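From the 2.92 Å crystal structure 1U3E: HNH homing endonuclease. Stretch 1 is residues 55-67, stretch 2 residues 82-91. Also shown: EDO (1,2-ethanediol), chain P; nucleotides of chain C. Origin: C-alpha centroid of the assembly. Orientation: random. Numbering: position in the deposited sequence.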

ATOM      1  N   VAL D  55      -2.128  15.483 -11.347  1.00 32.98           N
ATOM      2  CA  VAL D  55      -1.300  16.482 -11.991  1.00 30.11           C
ATOM      3  C   VAL D  55       0.081  15.971 -12.352  1.00 33.15           C
ATOM      4  O   VAL D  55       0.553  16.217 -13.456  1.00 32.81           O
ATOM      5  CB  VAL D  55      -1.161  17.728 -11.105  1.00 28.23           C
ATOM      6  CG1 VAL D  55      -0.151  18.710 -11.703  1.00 26.68           C
ATOM      7  CG2 VAL D  55      -2.508  18.380 -10.955  1.00 29.12           C
ATOM      8  N   HIS D  56       0.744  15.255 -11.456  1.00 31.86           N
ATOM      9  CA  HIS D  56       2.067  14.797 -11.822  1.00 32.20           C
ATOM     10  C   HIS D  56       2.095  13.734 -12.915  1.00 32.43           C
ATOM     11  O   HIS D  56       3.112  13.572 -13.586  1.00 34.04           O
ATOM     12  CB  HIS D  56       2.866  14.332 -10.603  1.00 35.70           C
ATOM     13  CG  HIS D  56       2.343  13.097  -9.955  1.00 36.69           C
ATOM     14  ND1 HIS D  56       1.289  13.109  -9.072  1.00 40.41           N
ATOM     15  CD2 HIS D  56       2.752  11.811 -10.035  1.00 38.26           C
ATOM     16  CE1 HIS D  56       1.073  11.884  -8.633  1.00 40.63           C
ATOM     17  NE2 HIS D  56       1.947  11.077  -9.202  1.00 41.17           N
ATOM     18  N   ARG D  57       1.003  13.003 -13.110  1.00 30.64           N
ATOM     19  CA  ARG D  57       0.998  12.015 -14.175  1.00 32.17           C
ATOM     20  C   ARG D  57       0.799  12.765 -15.486  1.00 34.90           C
ATOM     21  O   ARG D  57       1.452  12.473 -16.492  1.00 34.21           O
ATOM     22  CB  ARG D  57      -0.134  11.011 -14.014  1.00 29.79           C
ATOM     23  CG  ARG D  57       0.066   9.981 -12.957  1.00 27.26           C
ATOM     24  CD  ARG D  57      -0.604   8.697 -13.370  1.00 30.18           C
ATOM     25  NE  ARG D  57       0.376   7.636 -13.558  1.00 27.81           N
ATOM     26  CZ  ARG D  57       0.356   6.767 -14.561  1.00 33.66           C
ATOM     27  NH1 ARG D  57      -0.603   6.826 -15.480  1.00 37.77           N
ATOM     28  NH2 ARG D  57       1.302   5.843 -14.653  1.00 37.01           N
ATOM     29  N   LEU D  58      -0.106  13.739 -15.468  1.00 34.86           N
ATOM     30  CA  LEU D  58      -0.379  14.521 -16.662  1.00 36.95           C
ATOM     31  C   LEU D  58       0.892  15.204 -17.160  1.00 36.93           C
ATOM     32  O   LEU D  58       1.150  15.252 -18.367  1.00 36.91           O
ATOM     33  CB  LEU D  58      -1.471  15.561 -16.392  1.00 33.71           C
ATOM     34  CG  LEU D  58      -2.861  15.028 -16.029  1.00 35.62           C
ATOM     35  CD1 LEU D  58      -3.758  16.182 -15.688  1.00 33.15           C
ATOM     36  CD2 LEU D  58      -3.453  14.249 -17.173  1.00 32.44           C
ATOM     37  N   VAL D  59       1.694  15.724 -16.240  1.00 35.07           N
ATOM     38  CA  VAL D  59       2.921  16.389 -16.644  1.00 34.06           C
ATOM     39  C   VAL D  59       3.840  15.344 -17.252  1.00 34.19           C
ATOM     40  O   VAL D  59       4.256  15.452 -18.406  1.00 32.07           O
ATOM     41  CB  VAL D  59       3.616  17.073 -15.442  1.00 34.25           C
ATOM     42  CG1 VAL D  59       4.891  17.753 -15.890  1.00 30.77           C
ATOM     43  CG2 VAL D  59       2.683  18.103 -14.820  1.00 32.85           C
ATOM     44  N   ALA D  60       4.131  14.316 -16.467  1.00 34.14           N
ATOM     45  CA  ALA D  60       4.986  13.236 -16.912  1.00 36.66           C
ATOM     46  C   ALA D  60       4.541  12.668 -18.267  1.00 38.51           C
ATOM     47  O   ALA D  60       5.360  12.467 -19.166  1.00 39.65           O
ATOM     48  CB  ALA D  60       5.000  12.140 -15.872  1.00 36.26           C
ATOM     49  N   ILE D  61       3.247  12.413 -18.424  1.00 36.07           N
ATOM     50  CA  ILE D  61       2.757  11.860 -19.674  1.00 35.09           C
ATOM     51  C   ILE D  61       3.036  12.762 -20.854  1.00 37.79           C
ATOM     52  O   ILE D  61       3.289  12.291 -21.958  1.00 41.59           O
ATOM     53  CB  ILE D  61       1.235  11.584 -19.619  1.00 35.16           C
ATOM     54  CG1 ILE D  61       0.972  10.299 -18.832  1.00 31.62           C
ATOM     55  CG2 ILE D  61       0.668  11.446 -21.031  1.00 30.46           C
ATOM     56  CD1 ILE D  61      -0.484  10.007 -18.596  1.00 35.18           C
ATOM     57  N   HIS D  62       3.009  14.065 -20.633  1.00 37.33           N
ATOM     58  CA  HIS D  62       3.224  14.963 -21.747  1.00 39.14           C
ATOM     59  C   HIS D  62       4.638  15.507 -21.931  1.00 42.23           C
ATOM     60  O   HIS D  62       5.055  15.778 -23.058  1.00 41.73           O
ATOM     61  CB  HIS D  62       2.202  16.100 -21.676  1.00 36.65           C
ATOM     62  CG  HIS D  62       0.780  15.642 -21.830  1.00 37.39           C
ATOM     63  ND1 HIS D  62       0.059  15.084 -20.795  1.00 35.67           N
ATOM     64  CD2 HIS D  62      -0.035  15.612 -22.914  1.00 33.09           C
ATOM     65  CE1 HIS D  62      -1.135  14.729 -21.237  1.00 36.91           C
ATOM     66  NE2 HIS D  62      -1.216  15.038 -22.519  1.00 29.57           N
ATOM     67  N   PHE D  63       5.390  15.634 -20.845  1.00 42.69           N
ATOM     68  CA  PHE D  63       6.742  16.173 -20.958  1.00 41.02           C
ATOM     69  C   PHE D  63       7.874  15.265 -20.485  1.00 41.13           C
ATOM     70  O   PHE D  63       8.961  15.751 -20.212  1.00 44.13           O
ATOM     71  CB  PHE D  63       6.848  17.501 -20.198  1.00 40.63           C
ATOM     72  CG  PHE D  63       5.728  18.459 -20.477  1.00 42.85           C
ATOM     73  CD1 PHE D  63       4.626  18.519 -19.641  1.00 46.32           C
ATOM     74  CD2 PHE D  63       5.774  19.300 -21.574  1.00 46.02           C
ATOM     75  CE1 PHE D  63       3.588  19.404 -19.887  1.00 48.62           C
ATOM     76  CE2 PHE D  63       4.737  20.191 -21.831  1.00 47.94           C
ATOM     77  CZ  PHE D  63       3.644  20.241 -20.985  1.00 48.69           C
ATOM     78  N   CYS D  64       7.644  13.959 -20.399  1.00 38.46           N
ATOM     79  CA  CYS D  64       8.693  13.062 -19.928  1.00 34.43           C
ATOM     80  C   CYS D  64       8.861  11.772 -20.713  1.00 37.90           C
ATOM     81  O   CYS D  64       7.986  10.908 -20.689  1.00 41.67           O
ATOM     82  CB  CYS D  64       8.447  12.717 -18.467  1.00 32.77           C
ATOM     83  SG  CYS D  64       8.633  14.093 -17.349  1.00 30.04           S
ATOM     84  N   GLU D  65       9.996  11.626 -21.391  1.00 37.85           N
ATOM     85  CA  GLU D  65      10.263  10.413 -22.155  1.00 40.47           C
ATOM     86  C   GLU D  65      10.386   9.232 -21.177  1.00 39.45           C
ATOM     87  O   GLU D  65      10.702   9.405 -19.995  1.00 35.45           O
ATOM     88  CB  GLU D  65      11.568  10.546 -22.960  1.00 42.91           C
ATOM     89  CG  GLU D  65      11.717  11.848 -23.762  1.00 59.19           C
ATOM     90  CD  GLU D  65      10.752  11.965 -24.949  1.00 67.73           C
ATOM     91  OE1 GLU D  65      10.455  13.109 -25.369  1.00 69.75           O
ATOM     92  OE2 GLU D  65      10.302  10.919 -25.472  1.00 71.96           O
ATOM     93  N   GLY D  66      10.103   8.029 -21.660  1.00 40.20           N
ATOM     94  CA  GLY D  66      10.247   6.875 -20.803  1.00 38.92           C
ATOM     95  C   GLY D  66       8.997   6.134 -20.424  1.00 41.59           C
ATOM     96  O   GLY D  66       9.094   5.080 -19.807  1.00 44.12           O
ATOM     97  N   TYR D  67       7.830   6.654 -20.779  1.00 42.22           N
ATOM     98  CA  TYR D  67       6.608   5.959 -20.414  1.00 41.57           C
ATOM     99  C   TYR D  67       6.497   4.572 -21.035  1.00 41.12           C
ATOM    100  O   TYR D  67       6.650   4.401 -22.241  1.00 40.80           O
ATOM    101  CB  TYR D  67       5.362   6.763 -20.799  1.00 41.66           C
ATOM    102  CG  TYR D  67       4.090   5.942 -20.635  1.00 41.99           C
ATOM    103  CD1 TYR D  67       3.393   5.923 -19.429  1.00 39.44           C
ATOM    104  CD2 TYR D  67       3.657   5.085 -21.653  1.00 39.02           C
ATOM    105  CE1 TYR D  67       2.303   5.057 -19.236  1.00 40.42           C
ATOM    106  CE2 TYR D  67       2.580   4.220 -21.469  1.00 39.08           C
ATOM    107  CZ  TYR D  67       1.906   4.203 -20.260  1.00 40.67           C
ATOM    108  OH  TYR D  67       0.862   3.309 -20.073  1.00 36.90           O
ATOM    109  N   ASN D  82       6.357  19.690  -5.670  1.00 46.61           N
ATOM    110  CA  ASN D  82       7.226  20.077  -6.766  1.00 42.84           C
ATOM    111  C   ASN D  82       6.865  19.220  -7.949  1.00 42.81           C
ATOM    112  O   ASN D  82       7.362  18.103  -8.096  1.00 44.07           O
ATOM    113  CB  ASN D  82       8.685  19.852  -6.396  1.00 39.32           C
ATOM    114  CG  ASN D  82       9.606  19.987  -7.580  1.00 41.40           C
ATOM    115  OD1 ASN D  82       9.258  20.639  -8.563  1.00 37.57           O
ATOM    116  ND2 ASN D  82      10.791  19.380  -7.488  1.00 40.89           N
ATOM    117  N   ASN D  83       5.993  19.742  -8.799  1.00 38.46           N
ATOM    118  CA  ASN D  83       5.556  18.984  -9.952  1.00 35.98           C
ATOM    119  C   ASN D  83       6.114  19.467 -11.285  1.00 35.49           C
ATOM    120  O   ASN D  83       5.485  19.323 -12.322  1.00 33.84           O
ATOM    121  CB  ASN D  83       4.025  18.920  -9.981  1.00 33.28           C
ATOM    122  CG  ASN D  83       3.451  18.186  -8.783  1.00 33.76           C
ATOM    123  OD1 ASN D  83       3.809  17.048  -8.511  1.00 33.52           O
ATOM    124  ND2 ASN D  83       2.555  18.836  -8.067  1.00 33.88           N
ATOM    125  N   LEU D  84       7.321  20.052 -11.262  1.00 36.76           N
ATOM    126  CA  LEU D  84       7.861  20.448 -12.544  1.00 37.32           C
ATOM    127  C   LEU D  84       8.197  19.167 -13.253  1.00 36.57           C
ATOM    128  O   LEU D  84       8.489  18.181 -12.590  1.00 35.10           O
ATOM    129  CB  LEU D  84       9.172  21.262 -12.451  1.00 42.87           C
ATOM    130  CG  LEU D  84       9.333  22.364 -11.391  1.00 49.24           C
ATOM    131  CD1 LEU D  84      10.509  23.252 -11.730  1.00 48.88           C
ATOM    132  CD2 LEU D  84       8.058  23.176 -11.274  1.00 48.59           C
ATOM    133  N   SER D  85       8.161  19.139 -14.577  1.00 35.51           N
ATOM    134  CA  SER D  85       8.469  17.924 -15.302  1.00 32.71           C
ATOM    135  C   SER D  85       9.889  17.488 -15.021  1.00 30.61           C
ATOM    136  O   SER D  85      10.195  16.296 -15.035  1.00 28.98           O
ATOM    137  CB  SER D  85       8.266  18.135 -16.805  1.00 32.79           C
ATOM    138  OG  SER D  85       9.097  19.172 -17.291  1.00 37.18           O
ATOM    139  N   THR D  86      10.772  18.444 -14.780  1.00 30.21           N
ATOM    140  CA  THR D  86      12.164  18.102 -14.518  1.00 33.95           C
ATOM    141  C   THR D  86      12.360  17.301 -13.237  1.00 33.22           C
ATOM    142  O   THR D  86      13.387  16.642 -13.071  1.00 34.33           O
ATOM    143  CB  THR D  86      13.057  19.355 -14.446  1.00 34.99           C
ATOM    144  OG1 THR D  86      12.591  20.214 -13.401  1.00 39.55           O
ATOM    145  CG2 THR D  86      13.041  20.102 -15.768  1.00 33.49           C
ATOM    146  N   ASN D  87      11.378  17.358 -12.339  1.00 32.93           N
ATOM    147  CA  ASN D  87      11.433  16.623 -11.072  1.00 31.34           C
ATOM    148  C   ASN D  87      10.767  15.240 -11.125  1.00 32.34           C
ATOM    149  O   ASN D  87      10.855  14.468 -10.171  1.00 29.70           O
ATOM    150  CB  ASN D  87      10.761  17.431  -9.968  1.00 32.57           C
ATOM    151  CG  ASN D  87      10.877  16.762  -8.614  1.00 33.78           C
ATOM    152  OD1 ASN D  87      11.966  16.385  -8.202  1.00 36.57           O
ATOM    153  ND2 ASN D  87       9.760  16.623  -7.911  1.00 34.82           N
ATOM    154  N   LEU D  88      10.099  14.942 -12.237  1.00 32.39           N
ATOM    155  CA  LEU D  88       9.389  13.685 -12.422  1.00 32.53           C
ATOM    156  C   LEU D  88      10.094  12.780 -13.428  1.00 34.91           C
ATOM    157  O   LEU D  88      10.880  13.243 -14.246  1.00 37.75           O
ATOM    158  CB  LEU D  88       7.965  13.989 -12.892  1.00 34.26           C
ATOM    159  CG  LEU D  88       7.240  15.038 -12.037  1.00 38.17           C
ATOM    160  CD1 LEU D  88       5.954  15.484 -12.699  1.00 35.98           C
ATOM    161  CD2 LEU D  88       6.963  14.459 -10.674  1.00 34.45           C
ATOM    162  N   ARG D  89       9.803  11.487 -13.371  1.00 34.93           N
ATOM    163  CA  ARG D  89      10.415  10.521 -14.277  1.00 33.93           C
ATOM    164  C   ARG D  89       9.706   9.168 -14.205  1.00 34.02           C
ATOM    165  O   ARG D  89       9.320   8.713 -13.126  1.00 34.20           O
ATOM    166  CB  ARG D  89      11.870  10.326 -13.902  1.00 33.91           C
ATOM    167  CG  ARG D  89      12.021   9.802 -12.499  1.00 38.70           C
ATOM    168  CD  ARG D  89      13.384   9.227 -12.266  1.00 42.28           C
ATOM    169  NE  ARG D  89      13.514   8.711 -10.911  1.00 44.98           N
ATOM    170  CZ  ARG D  89      14.476   7.879 -10.532  1.00 43.21           C
ATOM    171  NH1 ARG D  89      15.390   7.480 -11.415  1.00 39.92           N
ATOM    172  NH2 ARG D  89      14.514   7.440  -9.280  1.00 40.70           N
ATOM    173  N   TRP D  90       9.538   8.521 -15.350  1.00 32.31           N
ATOM    174  CA  TRP D  90       8.882   7.225 -15.365  1.00 30.92           C
ATOM    175  C   TRP D  90       9.803   6.167 -14.806  1.00 30.47           C
ATOM    176  O   TRP D  90      10.879   5.910 -15.345  1.00 32.49           O
ATOM    177  CB  TRP D  90       8.453   6.861 -16.778  1.00 30.11           C
ATOM    178  CG  TRP D  90       7.389   7.742 -17.259  1.00 31.90           C
ATOM    179  CD1 TRP D  90       7.527   8.837 -18.058  1.00 33.68           C
ATOM    180  CD2 TRP D  90       5.998   7.636 -16.951  1.00 34.27           C
ATOM    181  NE1 TRP D  90       6.304   9.422 -18.273  1.00 31.96           N
ATOM    182  CE2 TRP D  90       5.346   8.704 -17.605  1.00 34.44           C
ATOM    183  CE3 TRP D  90       5.239   6.742 -16.187  1.00 33.25           C
ATOM    184  CZ2 TRP D  90       3.968   8.900 -17.519  1.00 34.16           C
ATOM    185  CZ3 TRP D  90       3.874   6.938 -16.103  1.00 36.61           C
ATOM    186  CH2 TRP D  90       3.250   8.010 -16.768  1.00 36.25           C
ATOM    187  N   VAL D  91       9.374   5.547 -13.720  1.00 31.60           N
ATOM    188  CA  VAL D  91      10.185   4.535 -13.081  1.00 33.67           C
ATOM    189  C   VAL D  91       9.398   3.272 -12.797  1.00 33.98           C
ATOM    190  O   VAL D  91       8.178   3.260 -12.864  1.00 35.51           O
ATOM    191  CB  VAL D  91      10.801   5.107 -11.781  1.00 36.23           C
ATOM    192  CG1 VAL D  91      11.188   4.006 -10.826  1.00 38.53           C
ATOM    193  CG2 VAL D  91      12.027   5.943 -12.130  1.00 36.59           C
TER
HETATM  194  C1  EDO P 400       6.909  12.329 -24.672  1.00 60.76           C
HETATM  195  O1  EDO P 400       6.767  13.368 -23.678  1.00 54.80           O
HETATM  196  C2  EDO P 400       6.204  12.769 -25.992  1.00 64.35           C
HETATM  197  O2  EDO P 400       4.777  13.006 -25.737  1.00 67.42           O
ATOM    198  P    DT C   2       1.732   7.130  -9.936  1.00 31.86           P
ATOM    199  OP1  DT C   2       2.279   7.013 -11.313  1.00 35.64           O
ATOM    200  OP2  DT C   2       1.666   8.499  -9.359  1.00 28.21           O
ATOM    201  O5'  DT C   2       0.331   6.362  -9.805  1.00 32.91           O
ATOM    202  C5'  DT C   2       0.217   5.036 -10.371  1.00 35.55           C
ATOM    203  C4'  DT C   2      -1.205   4.533 -10.263  1.00 39.10           C
ATOM    204  O4'  DT C   2      -1.434   4.171  -8.892  1.00 42.06           O
ATOM    205  C3'  DT C   2      -2.296   5.533 -10.632  1.00 43.49           C
ATOM    206  O3'  DT C   2      -2.760   5.432 -11.956  1.00 48.61           O
ATOM    207  C2'  DT C   2      -3.430   5.097  -9.742  1.00 43.91           C
ATOM    208  C1'  DT C   2      -2.786   4.403  -8.598  1.00 43.26           C
ATOM    209  N1   DT C   2      -2.911   5.173  -7.384  1.00 43.89           N
ATOM    210  C2   DT C   2      -4.000   4.849  -6.641  1.00 42.86           C
ATOM    211  O2   DT C   2      -4.837   4.018  -6.956  1.00 45.07           O
ATOM    212  N3   DT C   2      -4.083   5.564  -5.498  1.00 40.50           N
ATOM    213  C4   DT C   2      -3.233   6.530  -5.039  1.00 44.23           C
ATOM    214  O4   DT C   2      -3.470   7.099  -3.969  1.00 44.98           O
ATOM    215  C5   DT C   2      -2.104   6.800  -5.873  1.00 47.66           C
ATOM    216  C7   DT C   2      -1.106   7.831  -5.445  1.00 48.16           C
ATOM    217  C6   DT C   2      -1.991   6.111  -7.015  1.00 46.16           C
ATOM    218  P    DT C   3      -3.766   6.534 -12.494  1.00 54.74           P
ATOM    219  OP1  DT C   3      -3.638   6.563 -13.967  1.00 52.56           O
ATOM    220  OP2  DT C   3      -3.545   7.789 -11.760  1.00 47.68           O
ATOM    221  O5'  DT C   3      -5.243   6.001 -12.124  1.00 57.84           O
ATOM    222  C5'  DT C   3      -5.665   4.712 -12.600  1.00 57.34           C
ATOM    223  C4'  DT C   3      -6.957   4.322 -11.919  1.00 57.95           C
ATOM    224  O4'  DT C   3      -6.763   4.266 -10.467  1.00 56.80           O
ATOM    225  C3'  DT C   3      -8.109   5.302 -12.139  1.00 59.78           C
ATOM    226  O3'  DT C   3      -9.035   4.713 -13.047  1.00 65.20           O
ATOM    227  C2'  DT C   3      -8.845   5.400 -10.816  1.00 58.56           C
ATOM    228  C1'  DT C   3      -7.917   4.744  -9.815  1.00 57.12           C
ATOM    229  N1   DT C   3      -7.537   5.659  -8.731  1.00 51.74           N
ATOM    230  C2   DT C   3      -8.305   5.618  -7.592  1.00 48.79           C
ATOM    231  O2   DT C   3      -9.255   4.863  -7.465  1.00 46.34           O
ATOM    232  N3   DT C   3      -7.921   6.495  -6.606  1.00 49.64           N
ATOM    233  C4   DT C   3      -6.864   7.391  -6.652  1.00 50.40           C
ATOM    234  O4   DT C   3      -6.634   8.118  -5.681  1.00 47.78           O
ATOM    235  C5   DT C   3      -6.101   7.379  -7.888  1.00 48.56           C
ATOM    236  C7   DT C   3      -4.947   8.333  -8.042  1.00 46.81           C
ATOM    237  C6   DT C   3      -6.475   6.529  -8.851  1.00 48.19           C

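The first stretch is helical from Val 55 through at least His 62, held by i to i+4 hydrogen bonds such as Val 59 N to Val 55 O (3.0 Å) and Phe 63 N to Val 59 O (2.7 Å). In the second stretch a short 3-10 segment, 85-87, leads into the strand 88-91. The helix and strand axes lie nearly perpendicular, at 81°, and approach to 8.4 Å, so the contact depends on side chains rather than on paired backbones. The CA atoms of Val 59 and Ser 85 are 5.9 Å apart, and those of Gly 66 and Trp 90 5.6 Å.

Of the 672 Å² buried in total, Trp 90 contributes 198 Å², the largest share. Its indole NE1 donates a weak hydrogen bond to Ala 60 O (3.3 Å, N-H...O angle 154°). Trp 90 CZ2 packs 3.8 Å from Ala 60 CB, and Ile 61 CG1 lies at the ring edge, 3.6 Å from Trp 90 CZ2. Tyr 67 instead meets a face: its ring edge points at the indole with the planes at 87°, and Tyr 67 CD1 lies 3.4 Å from Trp 90 CH2. Tyr 67 CB sits 3.8 Å from the centroid of the five-membered ring, only 12° off the normal, a CH-pi contact. Gly 66 has phi/psi of 113/-7, where a CB would press on the preceding carbonyl oxygen.

Nearer the start of the helix, Leu 88 CD1 packs 3.9 Å from Val 59 CB, while Val 59 CG1 reaches Ser 85 CB at 3.5 Å.

Arg 57 links this packing to the DNA. Trp 90 lies over one face of its guanidinium and DT2 O3' over the opposite face, while Arg 57 NE donates to DT2 OP1 at 3.0 Å. His 56 NE2 donates a hydrogen bond to DT2 OP2, on the same phosphate, at 2.6 Å (N-H...O angle 155°).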